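Local coordinates for protein P35 (Autographa californica nucleopolyhedrovirus, PDB 1P35) that inhibits caspases, blocking the apoptosis that its insect host cell starts on infection, and suppresses the host's antiviral RNA interference, at residues 2-7 with 126-131; 208-213 with 230-235; 267-272 with 276-281. All coordinates share one frame; numbering follows the deposited sequence.

Contact 1: 2-7 with 126-131; sequences VIFPVE and KKSIEA
The ring of F4 reaches the N-terminal part of helix 126-135 with its far end, and that is where the packing is close. F4 CE1 lies 3.2 Å from the carbonyl oxygen S128 O, which approaches obliquely, and F4 CZ sits 3.7 Å from S128 CB, a carbon that meets the ring edge in its plane. A131, one helical turn on, adds its methyl at the edge too, with CB 4.3 Å from F4 CE1. The phenyl gets this far because its CG is anti to the backbone N (chi1 176°), which carries the ring off the strand and out to the helix. F4 is the last residue of the short N-terminal strand 2-4; the contact sets helix 126-135 against the end of this strand, where it pairs antiparallel with strand 42-48 through backbone bonds of F4 with L43 and V2 with M45. Y123 completes the aromatic setting, edge-to-face with F4. Beyond the phenyl the contact thins quickly. V6, past the cis peptide that precedes P5, points toward the helix, but V6 CG2 stays 4.9 Å from A131 CB. S128 is partly exposed, and its OG is hydrogen-bonded to D125 OD1.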
loop_
_atom_site.group_PDB
_atom_site.type_symbol
_atom_site.label_atom_id
_atom_site.label_comp_id
_atom_site.label_asym_id
_atom_site.label_seq_id
_atom_site.Cartn_x
_atom_site.Cartn_y
_atom_site.Cartn_z
ATOM N N VAL A 2 1.631 -8.799 -26.820
ATOM C CA VAL A 2 2.436 -9.071 -28.042
ATOM C C VAL A 2 3.128 -7.731 -28.161
ATOM O O VAL A 2 2.544 -6.728 -28.605
ATOM C CB VAL A 2 1.519 -9.320 -29.262
ATOM C CG1 VAL A 2 2.321 -9.613 -30.490
ATOM C CG2 VAL A 2 0.563 -10.443 -28.931
ATOM N N ILE A 3 4.349 -7.697 -27.684
ATOM C CA ILE A 3 5.103 -6.446 -27.665
ATOM C C ILE A 3 6.081 -6.228 -28.800
ATOM O O ILE A 3 6.753 -7.151 -29.245
ATOM C CB ILE A 3 5.816 -6.335 -26.314
ATOM C CG1 ILE A 3 4.744 -6.345 -25.208
ATOM C CG2 ILE A 3 6.679 -5.086 -26.245
ATOM C CD1 ILE A 3 5.298 -6.162 -23.787
ATOM N N PHE A 4 6.146 -4.985 -29.266
ATOM C CA PHE A 4 7.047 -4.591 -30.355
ATOM C C PHE A 4 7.617 -3.249 -29.948
ATOM O O PHE A 4 6.925 -2.450 -29.331
ATOM C CB PHE A 4 6.276 -4.381 -31.674
ATOM C CG PHE A 4 7.137 -3.880 -32.804
ATOM C CD1 PHE A 4 7.863 -4.772 -33.581
ATOM C CD2 PHE A 4 7.343 -2.504 -32.987
ATOM C CE1 PHE A 4 8.807 -4.305 -34.517
ATOM C CE2 PHE A 4 8.281 -2.012 -33.916
ATOM C CZ PHE A 4 9.020 -2.923 -34.680
ATOM N N PRO A 5 8.905 -2.997 -30.193
ATOM C CA PRO A 5 10.026 -3.754 -30.749
ATOM C C PRO A 5 10.140 -5.052 -29.959
ATOM O O PRO A 5 9.752 -5.088 -28.801
ATOM C CB PRO A 5 11.206 -2.844 -30.457
ATOM C CG PRO A 5 10.596 -1.471 -30.662
ATOM C CD PRO A 5 9.331 -1.629 -29.844
ATOM N N VAL A 6 10.710 -6.096 -30.552
ATOM C CA VAL A 6 10.799 -7.366 -29.842
ATOM C C VAL A 6 11.872 -7.492 -28.754
ATOM O O VAL A 6 11.868 -8.443 -27.971
ATOM C CB VAL A 6 10.937 -8.532 -30.838
ATOM C CG1 VAL A 6 9.645 -8.666 -31.660
ATOM C CG2 VAL A 6 12.140 -8.286 -31.754
ATOM N N GLU A 7 12.798 -6.550 -28.695
ATOM C CA GLU A 7 13.820 -6.606 -27.653
ATOM C C GLU A 7 13.102 -6.513 -26.288
ATOM O O GLU A 7 13.084 -7.459 -25.511
ATOM C CB GLU A 7 14.792 -5.420 -27.820
ATOM C CG GLU A 7 14.078 -4.052 -27.821
ATOM C CD GLU A 7 14.986 -2.857 -28.048
ATOM O OE1 GLU A 7 15.942 -2.683 -27.261
ATOM O OE2 GLU A 7 14.725 -2.090 -29.007
ATOM N N LYS A 126 12.588 -1.728 -43.212
ATOM C CA LYS A 126 12.066 -3.051 -43.514
ATOM C C LYS A 126 12.330 -3.995 -42.334
ATOM O O LYS A 126 11.515 -4.865 -42.022
ATOM C CB LYS A 126 12.706 -3.606 -44.793
ATOM C CG LYS A 126 11.846 -4.680 -45.485
ATOM C CD LYS A 126 12.520 -5.302 -46.710
ATOM C CE LYS A 126 13.791 -6.068 -46.302
ATOM N NZ LYS A 126 14.427 -6.854 -47.423
ATOM N N LYS A 127 13.468 -3.809 -41.681
ATOM C CA LYS A 127 13.859 -4.618 -40.522
ATOM C C LYS A 127 12.715 -4.670 -39.461
ATOM O O LYS A 127 12.269 -5.748 -39.057
ATOM C CB LYS A 127 15.128 -3.990 -39.924
ATOM C CG LYS A 127 15.837 -4.730 -38.794
ATOM C CD LYS A 127 17.014 -3.866 -38.278
ATOM C CE LYS A 127 17.806 -4.505 -37.137
ATOM N NZ LYS A 127 18.587 -5.702 -37.565
ATOM N N SER A 128 12.234 -3.498 -39.043
ATOM C CA SER A 128 11.195 -3.399 -38.034
ATOM C C SER A 128 9.862 -3.953 -38.482
ATOM O O SER A 128 9.145 -4.607 -37.713
ATOM C CB SER A 128 11.012 -1.939 -37.608
ATOM O OG SER A 128 12.187 -1.428 -37.008
ATOM N N ILE A 129 9.533 -3.694 -39.741
ATOM C CA ILE A 129 8.264 -4.118 -40.279
ATOM C C ILE A 129 8.201 -5.614 -40.464
ATOM O O ILE A 129 7.152 -6.222 -40.281
ATOM C CB ILE A 129 7.966 -3.357 -41.594
ATOM C CG1 ILE A 129 7.706 -1.897 -41.240
ATOM C CG2 ILE A 129 6.767 -3.964 -42.319
ATOM C CD1 ILE A 129 7.609 -0.980 -42.392
ATOM N N GLU A 130 9.327 -6.219 -40.792
ATOM C CA GLU A 130 9.320 -7.650 -40.993
ATOM C C GLU A 130 9.314 -8.361 -39.647
ATOM O O GLU A 130 8.718 -9.421 -39.510
ATOM C CB GLU A 130 10.529 -8.083 -41.830
ATOM C CG GLU A 130 10.597 -7.387 -43.208
ATOM C CD GLU A 130 11.613 -8.011 -44.159
ATOM O OE1 GLU A 130 12.765 -8.264 -43.732
ATOM O OE2 GLU A 130 11.255 -8.230 -45.340
ATOM N N ALA A 131 9.962 -7.753 -38.658
ATOM C CA ALA A 131 10.029 -8.351 -37.329
ATOM C C ALA A 131 8.604 -8.480 -36.772
ATOM O O ALA A 131 8.190 -9.557 -36.306
ATOM C CB ALA A 131 10.870 -7.498 -36.434
#

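Contact 2: 208-213 with 230-235; sequences QFEEFV and YYNEAS
Segment 208-213 meets the Y230 ring at its edge, where V213 CG1 comes in close to the ring plane, 3.6 Å from Y230 CE1 and 3.8 Å from Y230 CD1. With CG1 anti to its backbone N (chi1 175°), V213 aims that methyl at the tyrosine. At the phenol end the E210 and Y230 side chains cross at about a right angle, the carboxylate plane 30° from the ring plane, and the methylene carbon E210 CG lies 3.3 Å from Y230 OH. Against the amide of N232 the carboxylate stands far steeper, at 77°. N232 ND2 sits 2.9 Å from E210 CD, closer to this carboxylate carbon than to E210 OE1 (3.1 Å) or OE2 (3.2 Å). The angles to both oxygens are too poor for a hydrogen bond, and the approach to the carbon is tighter than such atoms normally allow, so the local placement is doubtful. This is helix-on-sheet packing: segment 208-213 runs nearly antiparallel to strand 230-234, with their axes 10.1 Å apart. Strand 227-234 pairs antiparallel with strand 238-249, whose I241 and K243 also touch V213. F209 and F212 are buried as well, but pack elsewhere: F209 stacks on F268, and F212 rests on L281. Towards solvent, N232 is exposed and E210 partly so.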
loop_
_atom_site.group_PDB
_atom_site.type_symbol
_atom_site.label_atom_id
_atom_site.label_comp_id
_atom_site.label_asym_id
_atom_site.label_seq_id
_atom_site.Cartn_x
_atom_site.Cartn_y
_atom_site.Cartn_z
ATOM N N GLN A 208 -9.079 -26.522 -20.554
ATOM C CA GLN A 208 -8.177 -25.490 -21.062
ATOM C C GLN A 208 -7.176 -25.156 -19.967
ATOM O O GLN A 208 -6.022 -24.885 -20.244
ATOM C CB GLN A 208 -8.945 -24.201 -21.454
ATOM C CG GLN A 208 -8.099 -23.147 -22.198
ATOM C CD GLN A 208 -8.919 -21.879 -22.579
ATOM O OE1 GLN A 208 -8.360 -20.852 -22.974
ATOM N NE2 GLN A 208 -10.242 -21.976 -22.475
ATOM N N PHE A 209 -7.638 -25.191 -18.721
ATOM C CA PHE A 209 -6.779 -24.853 -17.616
ATOM C C PHE A 209 -5.731 -25.996 -17.400
ATOM O O PHE A 209 -4.545 -25.709 -17.119
ATOM C CB PHE A 209 -7.606 -24.567 -16.330
ATOM C CG PHE A 209 -8.556 -23.360 -16.431
ATOM C CD1 PHE A 209 -8.347 -22.380 -17.393
ATOM C CD2 PHE A 209 -9.692 -23.247 -15.593
ATOM C CE1 PHE A 209 -9.265 -21.271 -17.566
ATOM C CE2 PHE A 209 -10.620 -22.160 -15.754
ATOM C CZ PHE A 209 -10.390 -21.186 -16.743
ATOM N N GLU A 210 -6.147 -27.257 -17.546
ATOM C CA GLU A 210 -5.228 -28.406 -17.373
ATOM C C GLU A 210 -4.108 -28.307 -18.365
ATOM O O GLU A 210 -2.934 -28.418 -18.022
ATOM C CB GLU A 210 -5.941 -29.756 -17.555
ATOM C CG GLU A 210 -6.912 -30.058 -16.421
ATOM C CD GLU A 210 -7.546 -31.429 -16.540
ATOM O OE1 GLU A 210 -6.786 -32.433 -16.568
ATOM O OE2 GLU A 210 -8.802 -31.484 -16.591
ATOM N N GLU A 211 -4.487 -28.079 -19.618
ATOM C CA GLU A 211 -3.473 -27.940 -20.655
ATOM C C GLU A 211 -2.457 -26.819 -20.324
ATOM O O GLU A 211 -1.276 -26.953 -20.558
ATOM C CB GLU A 211 -4.140 -27.602 -21.996
ATOM C CG GLU A 211 -3.106 -27.230 -23.084
ATOM C CD GLU A 211 -3.726 -26.783 -24.403
ATOM O OE1 GLU A 211 -4.662 -25.939 -24.406
ATOM O OE2 GLU A 211 -3.249 -27.259 -25.443
ATOM N N PHE A 212 -2.947 -25.680 -19.824
ATOM C CA PHE A 212 -2.036 -24.567 -19.551
ATOM C C PHE A 212 -1.089 -24.940 -18.364
ATOM O O PHE A 212 0.139 -24.783 -18.456
ATOM C CB PHE A 212 -2.869 -23.272 -19.252
ATOM C CG PHE A 212 -2.189 -22.008 -19.668
ATOM C CD1 PHE A 212 -1.066 -21.539 -18.974
ATOM C CD2 PHE A 212 -2.624 -21.309 -20.784
ATOM C CE1 PHE A 212 -0.378 -20.379 -19.401
ATOM C CE2 PHE A 212 -1.944 -20.150 -21.214
ATOM C CZ PHE A 212 -0.824 -19.687 -20.527
ATOM N N VAL A 213 -1.666 -25.465 -17.274
ATOM C CA VAL A 213 -0.881 -25.820 -16.090
ATOM C C VAL A 213 0.144 -26.958 -16.312
ATOM O O VAL A 213 1.273 -26.873 -15.810
ATOM C CB VAL A 213 -1.803 -26.138 -14.901
ATOM C CG1 VAL A 213 -1.002 -26.638 -13.670
ATOM C CG2 VAL A 213 -2.585 -24.851 -14.509
ATOM N N TYR A 230 1.570 -31.875 -9.459
ATOM C CA TYR A 230 0.466 -31.368 -10.268
ATOM C C TYR A 230 -0.872 -31.651 -9.579
ATOM O O TYR A 230 -1.168 -32.799 -9.206
ATOM C CB TYR A 230 0.487 -32.031 -11.663
ATOM C CG TYR A 230 -0.741 -31.693 -12.493
ATOM C CD1 TYR A 230 -0.985 -30.382 -12.946
ATOM C CD2 TYR A 230 -1.694 -32.665 -12.765
ATOM C CE1 TYR A 230 -2.141 -30.069 -13.648
ATOM C CE2 TYR A 230 -2.861 -32.364 -13.466
ATOM C CZ TYR A 230 -3.074 -31.070 -13.911
ATOM O OH TYR A 230 -4.150 -30.829 -14.709
ATOM N N TYR A 231 -1.673 -30.602 -9.424
ATOM C CA TYR A 231 -2.984 -30.694 -8.789
ATOM C C TYR A 231 -4.188 -30.395 -9.660
ATOM O O TYR A 231 -4.208 -29.423 -10.419
ATOM C CB TYR A 231 -3.080 -29.751 -7.591
ATOM C CG TYR A 231 -2.216 -30.115 -6.408
ATOM C CD1 TYR A 231 -0.881 -29.729 -6.370
ATOM C CD2 TYR A 231 -2.709 -30.931 -5.359
ATOM C CE1 TYR A 231 -0.015 -30.129 -5.340
ATOM C CE2 TYR A 231 -1.844 -31.355 -4.292
ATOM C CZ TYR A 231 -0.488 -30.937 -4.308
ATOM O OH TYR A 231 0.394 -31.297 -3.335
ATOM N N ASN A 232 -5.211 -31.232 -9.525
ATOM C CA ASN A 232 -6.468 -31.027 -10.224
ATOM C C ASN A 232 -7.490 -31.385 -9.135
ATOM O O ASN A 232 -8.032 -32.493 -9.098
ATOM C CB ASN A 232 -6.604 -31.956 -11.415
ATOM C CG ASN A 232 -7.719 -31.531 -12.361
ATOM O OD1 ASN A 232 -8.736 -30.945 -11.935
ATOM N ND2 ASN A 232 -7.549 -31.833 -13.646
ATOM N N GLU A 233 -7.707 -30.418 -8.240
ATOM C CA GLU A 233 -8.579 -30.544 -7.082
ATOM C C GLU A 233 -9.846 -29.678 -7.082
ATOM O O GLU A 233 -9.963 -28.656 -7.771
ATOM C CB GLU A 233 -7.812 -30.178 -5.801
ATOM C CG GLU A 233 -6.480 -30.855 -5.562
ATOM C CD GLU A 233 -5.779 -30.351 -4.277
ATOM O OE1 GLU A 233 -5.711 -29.110 -4.019
ATOM O OE2 GLU A 233 -5.273 -31.209 -3.527
ATOM N N ALA A 234 -10.777 -30.092 -6.236
ATOM C CA ALA A 234 -12.031 -29.393 -6.071
ATOM C C ALA A 234 -12.419 -29.417 -4.606
ATOM O O ALA A 234 -12.439 -30.487 -3.996
ATOM C CB ALA A 234 -13.112 -30.064 -6.887
ATOM N N SER A 235 -12.671 -28.242 -4.032
ATOM C CA SER A 235 -13.158 -28.176 -2.657
ATOM C C SER A 235 -14.634 -27.768 -2.833
ATOM O O SER A 235 -15.167 -27.804 -3.960
ATOM C CB SER A 235 -12.388 -27.157 -1.801
ATOM O OG SER A 235 -12.601 -25.826 -2.228
#

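Contact 3: 267-272 with 276-281; sequences GFIYDK and VLYVKL
Main-chain bonds join G267, I269 and D271 to K280, Y278 and V276. Those of the central pair are short and straight: I269 N to Y278 O is 2.9 Å with an N-H...O angle of 172°, and Y278 N to I269 O is 2.8 Å. D271 N also binds V276 O at 2.8 Å, but the return bond from V276 N to D271 O is weak. F268 with V279 and Y270 with L277 are the non-hydrogen-bonded pairs of this antiparallel beta hairpin. On their face V279 CG1, anti to the backbone N (chi1 -173°), is the branch laid over the F268 ring, a CH-pi contact 4.0 Å from the centroid, and L277 CD2 meets the ring edge. The L277 methyl CD1 turns to the edge of Y270, 4.0 Å from Y270 CD1. On the other face I269 CG2 lies 4.1 Å from Y278 CD1, and I269 O, already bonded to Y278 N, also lies at the edge of the Y278 ring. Within strand 276-281, V276 CG1 lies 3.7 Å above the Y278 ring plane. Further out, V213 of helix 206-215 touches F268 and F209 touches L277, while Q73 and F74 of helix 62-74 pack against I269. Y270 OH bonds to V202 O. The hairpin is thus fixed in register by its backbone, apolar on both faces where helices pack, with K280 paired to D71 and D271 OD1 taken by the turn's N-H groups of K273 and S274.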
loop_
_atom_site.group_PDB
_atom_site.type_symbol
_atom_site.label_atom_id
_atom_site.label_comp_id
_atom_site.label_asym_id
_atom_site.label_seq_id
_atom_site.Cartn_x
_atom_site.Cartn_y
_atom_site.Cartn_z
ATOM N N GLY A 267 -1.051 -21.369 -11.307
ATOM C CA GLY A 267 -2.165 -21.985 -12.000
ATOM C C GLY A 267 -3.441 -21.175 -11.989
ATOM O O GLY A 267 -3.417 -19.952 -12.085
ATOM N N PHE A 268 -4.547 -21.897 -11.857
ATOM C CA PHE A 268 -5.885 -21.358 -11.908
ATOM C C PHE A 268 -6.720 -21.806 -10.695
ATOM O O PHE A 268 -6.772 -23.014 -10.345
ATOM C CB PHE A 268 -6.583 -21.875 -13.198
ATOM C CG PHE A 268 -5.912 -21.466 -14.459
ATOM C CD1 PHE A 268 -4.679 -22.002 -14.815
ATOM C CD2 PHE A 268 -6.468 -20.458 -15.258
ATOM C CE1 PHE A 268 -3.976 -21.523 -15.963
ATOM C CE2 PHE A 268 -5.795 -19.973 -16.392
ATOM C CZ PHE A 268 -4.523 -20.511 -16.752
ATOM N N ILE A 269 -7.359 -20.838 -10.050
ATOM C CA ILE A 269 -8.237 -21.118 -8.926
ATOM C C ILE A 269 -9.568 -20.540 -9.353
ATOM O O ILE A 269 -9.661 -19.332 -9.652
ATOM C CB ILE A 269 -7.757 -20.455 -7.625
ATOM C CG1 ILE A 269 -6.591 -21.261 -7.034
ATOM C CG2 ILE A 269 -8.925 -20.366 -6.611
ATOM C CD1 ILE A 269 -5.804 -20.540 -5.898
ATOM N N TYR A 270 -10.597 -21.390 -9.383
ATOM C CA TYR A 270 -11.895 -20.937 -9.814
ATOM C C TYR A 270 -12.919 -21.027 -8.684
ATOM O O TYR A 270 -13.101 -22.065 -8.031
ATOM C CB TYR A 270 -12.368 -21.746 -11.018
ATOM C CG TYR A 270 -13.715 -21.296 -11.511
ATOM C CD1 TYR A 270 -13.857 -20.080 -12.154
ATOM C CD2 TYR A 270 -14.855 -22.078 -11.325
ATOM C CE1 TYR A 270 -15.083 -19.636 -12.610
ATOM C CE2 TYR A 270 -16.101 -21.647 -11.783
ATOM C CZ TYR A 270 -16.198 -20.413 -12.428
ATOM O OH TYR A 270 -17.388 -19.922 -12.899
ATOM N N ASP A 271 -13.586 -19.901 -8.431
ATOM C CA ASP A 271 -14.586 -19.876 -7.380
ATOM C C ASP A 271 -15.939 -20.154 -8.012
ATOM O O ASP A 271 -16.526 -19.282 -8.647
ATOM C CB ASP A 271 -14.554 -18.532 -6.665
ATOM C CG ASP A 271 -15.462 -18.497 -5.455
ATOM O OD1 ASP A 271 -16.496 -19.205 -5.474
ATOM O OD2 ASP A 271 -15.146 -17.732 -4.509
ATOM N N LYS A 272 -16.401 -21.395 -7.853
ATOM C CA LYS A 272 -17.675 -21.871 -8.386
ATOM C C LYS A 272 -18.868 -21.064 -7.867
ATOM O O LYS A 272 -19.916 -21.029 -8.505
ATOM C CB LYS A 272 -17.909 -23.341 -7.983
ATOM C CG LYS A 272 -16.832 -24.357 -8.358
ATOM C CD LYS A 272 -17.143 -25.664 -7.678
ATOM C CE LYS A 272 -16.055 -26.702 -7.886
ATOM N NZ LYS A 272 -16.379 -27.952 -7.124
ATOM N N VAL A 276 -15.753 -16.339 -10.225
ATOM C CA VAL A 276 -14.509 -15.616 -10.373
ATOM C C VAL A 276 -13.319 -16.555 -10.567
ATOM O O VAL A 276 -13.176 -17.594 -9.883
ATOM C CB VAL A 276 -14.222 -14.696 -9.144
ATOM C CG1 VAL A 276 -12.966 -13.910 -9.398
ATOM C CG2 VAL A 276 -15.398 -13.745 -8.907
ATOM N N LEU A 277 -12.464 -16.145 -11.496
ATOM C CA LEU A 277 -11.273 -16.872 -11.852
ATOM C C LEU A 277 -10.014 -16.112 -11.372
ATOM O O LEU A 277 -9.869 -14.912 -11.633
ATOM C CB LEU A 277 -11.191 -16.999 -13.385
ATOM C CG LEU A 277 -9.917 -17.793 -13.738
ATOM C CD1 LEU A 277 -10.037 -19.252 -13.207
ATOM C CD2 LEU A 277 -9.697 -17.783 -15.223
ATOM N N TYR A 278 -9.113 -16.795 -10.686
ATOM C CA TYR A 278 -7.873 -16.161 -10.261
ATOM C C TYR A 278 -6.765 -16.907 -10.976
ATOM O O TYR A 278 -6.768 -18.162 -11.033
ATOM C CB TYR A 278 -7.653 -16.294 -8.766
ATOM C CG TYR A 278 -8.783 -15.763 -7.913
ATOM C CD1 TYR A 278 -9.904 -16.547 -7.662
ATOM C CD2 TYR A 278 -8.745 -14.453 -7.385
ATOM C CE1 TYR A 278 -10.967 -16.060 -6.916
ATOM C CE2 TYR A 278 -9.809 -13.934 -6.617
ATOM C CZ TYR A 278 -10.904 -14.742 -6.394
ATOM O OH TYR A 278 -11.923 -14.241 -5.654
ATOM N N VAL A 279 -5.824 -16.156 -11.543
ATOM C CA VAL A 279 -4.747 -16.802 -12.239
ATOM C C VAL A 279 -3.411 -16.243 -11.769
ATOM O O VAL A 279 -3.266 -15.019 -11.592
ATOM C CB VAL A 279 -4.827 -16.586 -13.750
ATOM C CG1 VAL A 279 -3.782 -17.431 -14.454
ATOM C CG2 VAL A 279 -6.216 -16.900 -14.275
ATOM N N LYS A 280 -2.431 -17.130 -11.566
ATOM C CA LYS A 280 -1.097 -16.685 -11.217
ATOM C C LYS A 280 -0.049 -17.529 -11.960
ATOM O O LYS A 280 0.036 -18.722 -11.725
ATOM C CB LYS A 280 -0.849 -16.827 -9.718
ATOM C CG LYS A 280 0.587 -16.472 -9.343
ATOM C CD LYS A 280 0.817 -16.717 -7.821
ATOM C CE LYS A 280 2.004 -15.908 -7.302
ATOM N NZ LYS A 280 2.027 -15.802 -5.813
ATOM N N LEU A 281 0.743 -16.881 -12.821
ATOM C CA LEU A 281 1.771 -17.498 -13.603
ATOM C C LEU A 281 3.017 -16.635 -13.319
ATOM O O LEU A 281 3.512 -15.894 -14.182
ATOM C CB LEU A 281 1.377 -17.445 -15.083
ATOM C CG LEU A 281 0.079 -18.183 -15.443
ATOM C CD1 LEU A 281 -0.307 -17.758 -16.869
ATOM C CD2 LEU A 281 0.259 -19.741 -15.331
#

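From the N terminus, the chain leaves strand 2-4 and returns more than a hundred residues later in helix 126-135, where contact 1 closes the longest of the three loops. Contact 2 opens only afterwards, closing a short loop from helix 206-215 to strand 227-234, and contact 3 follows as a tight hairpin with three residues between its segments. The three are in series; none nests in or crosses another. Contacts 2 and 3 have centres about 10 Å apart and touch: helix 206-215, half of contact 2, also packs on the hairpin of contact 3. Contact 1 sits across the chain's centre, about 35 Å from contact 2 and 33 Å from contact 3 between centres, tying down the N-terminal end of the fold.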